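Local atomic coordinates of beta-galactosidase (Bacillus circulans subsp. alkalophilus, PDB entry 3TTY), a protein that hydrolyses terminal beta-D-galactosyl residues from beta-galactosides, with a TIM-barrel domain in each chain of a three-chain assembly. Residues Val456-Met461 / Phe482-Phe487. Numbering follows the deposited sequence.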
# COMPACT_ATOMS: atom_id res chain seq x y z
N VAL A 456 -0.69 -31.74 -26.15
CA VAL A 456 -1.58 -30.85 -25.40
C VAL A 456 -0.98 -30.56 -24.03
O VAL A 456 -0.71 -31.47 -23.24
CB VAL A 456 -3.01 -31.46 -25.24
CG1 VAL A 456 -3.86 -30.61 -24.29
CG2 VAL A 456 -3.69 -31.58 -26.59
N ILE A 457 -0.75 -29.28 -23.75
CA ILE A 457 -0.10 -28.88 -22.50
C ILE A 457 -1.06 -28.09 -21.60
O ILE A 457 -1.68 -27.11 -22.03
CB ILE A 457 1.19 -28.08 -22.78
CG1 ILE A 457 2.05 -28.82 -23.81
CG2 ILE A 457 1.98 -27.84 -21.51
CD1 ILE A 457 3.31 -28.08 -24.20
N ALA A 458 -1.18 -28.53 -20.35
CA ALA A 458 -2.09 -27.90 -19.40
C ALA A 458 -1.35 -27.53 -18.11
O ALA A 458 -1.34 -28.30 -17.15
CB ALA A 458 -3.26 -28.83 -19.08
N PRO A 459 -0.72 -26.35 -18.11
CA PRO A 459 -0.00 -25.87 -16.92
C PRO A 459 -0.97 -25.61 -15.77
O PRO A 459 -1.95 -24.89 -15.95
CB PRO A 459 0.62 -24.55 -17.41
CG PRO A 459 0.67 -24.68 -18.91
CD PRO A 459 -0.58 -25.43 -19.25
N VAL A 460 -0.71 -26.22 -14.62
CA VAL A 460 -1.48 -26.00 -13.40
C VAL A 460 -2.99 -26.11 -13.64
O VAL A 460 -3.73 -25.16 -13.40
CB VAL A 460 -1.17 -24.64 -12.78
CG1 VAL A 460 -1.57 -24.61 -11.33
CG2 VAL A 460 0.31 -24.33 -12.91
N MET A 461 -3.42 -27.28 -14.12
CA MET A 461 -4.84 -27.56 -14.29
C MET A 461 -5.37 -27.98 -12.93
O MET A 461 -5.72 -29.14 -12.69
CB MET A 461 -5.06 -28.66 -15.35
CG MET A 461 -6.49 -28.76 -15.88
SD MET A 461 -7.19 -27.17 -16.40
CE MET A 461 -6.06 -26.73 -17.73
N PHE A 482 0.12 -35.61 -23.53
CA PHE A 482 -0.50 -34.65 -22.64
C PHE A 482 0.52 -34.26 -21.59
O PHE A 482 1.25 -35.11 -21.09
CB PHE A 482 -1.75 -35.25 -22.00
CG PHE A 482 -2.46 -34.33 -21.05
CD1 PHE A 482 -3.23 -33.29 -21.53
CD2 PHE A 482 -2.37 -34.51 -19.68
CE1 PHE A 482 -3.89 -32.44 -20.65
CE2 PHE A 482 -3.02 -33.68 -18.80
CZ PHE A 482 -3.78 -32.63 -19.28
N VAL A 483 0.58 -32.97 -21.27
CA VAL A 483 1.50 -32.50 -20.24
C VAL A 483 0.75 -31.74 -19.14
O VAL A 483 -0.05 -30.86 -19.43
CB VAL A 483 2.57 -31.56 -20.84
CG1 VAL A 483 3.54 -31.09 -19.74
CG2 VAL A 483 3.30 -32.25 -21.98
N THR A 484 1.01 -32.08 -17.88
CA THR A 484 0.46 -31.25 -16.81
C THR A 484 1.47 -31.12 -15.66
O THR A 484 2.58 -31.63 -15.77
CB THR A 484 -0.98 -31.68 -16.37
OG1 THR A 484 -1.55 -30.68 -15.52
CG2 THR A 484 -0.99 -33.02 -15.66
N THR A 485 1.10 -30.42 -14.60
CA THR A 485 2.12 -30.01 -13.64
C THR A 485 1.71 -30.21 -12.20
O THR A 485 0.60 -30.64 -11.92
CB THR A 485 2.45 -28.50 -13.78
OG1 THR A 485 1.31 -27.72 -13.39
CG2 THR A 485 2.84 -28.14 -15.22
N PHE A 486 2.61 -29.86 -11.29
CA PHE A 486 2.30 -29.75 -9.88
C PHE A 486 1.00 -28.96 -9.72
O PHE A 486 0.70 -28.06 -10.51
CB PHE A 486 3.42 -29.03 -9.16
CG PHE A 486 3.64 -27.63 -9.67
CD1 PHE A 486 4.55 -27.38 -10.69
CD2 PHE A 486 2.94 -26.56 -9.14
CE1 PHE A 486 4.74 -26.10 -11.17
CE2 PHE A 486 3.13 -25.27 -9.61
CZ PHE A 486 4.03 -25.04 -10.63
N PHE A 487 0.25 -29.31 -8.68
CA PHE A 487 -0.99 -28.61 -8.30
C PHE A 487 -2.09 -28.68 -9.37
O PHE A 487 -2.87 -27.74 -9.52
CB PHE A 487 -0.71 -27.17 -7.88
CG PHE A 487 -1.60 -26.69 -6.75
CD1 PHE A 487 -1.76 -27.47 -5.61
CD2 PHE A 487 -2.28 -25.48 -6.84
CE1 PHE A 487 -2.59 -27.05 -4.57
CE2 PHE A 487 -3.10 -25.06 -5.81
CZ PHE A 487 -3.25 -25.85 -4.66
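Val456 and Ile457 pair in parallel with Phe482 and Val483; the short strand segments 456-458 and 482-485 approach to 4.6 Å, 11° from parallel. Two backbone bonds converge on Val483: its N gives to Val456 O, and its O receives Ala458 N at 2.7 Å. Beyond them, hydroxyls of the second strand take over the links to the first segment. Thr484 OG1, anti to its own backbone N (chi1 -168°), donates to Ala458 O over 2.9 Å, approaching nearly in line with the C=O bond. Thr485 OG1 works both ways: it accepts Val460 N at 2.8 Å and donates to Phe486 O at 3.0 Å, so one buried oxygen ties the loop segment at Val460 to the one that follows the other strand. A valine in place of Thr485 would probably leave Val460 N and Phe486 O without these mates and let the two loops shift. Val460 CG2 also rests 3.6 Å from Thr485 OG1. On one face of the sheet, Ile457 and Val483 lie side by side, CG2 of the isoleucine 3.8 Å from CB of the valine. On the other, the Phe482 ring leans forward along the strand direction and over toward the neighbour, setting CD1 near Val456 CG1 and CZ 3.8 Å from Ala458 CB. These are the two strands of a right-handed beta-alpha-beta crossover in the trimerisation domain: connecting helix 468-477 packs on Val456 and Phe482, helix 423-435 backs Ile457 and Thr485 through Tyr430, and strands 399-402 and 580-585 continue the sheet beyond the pair.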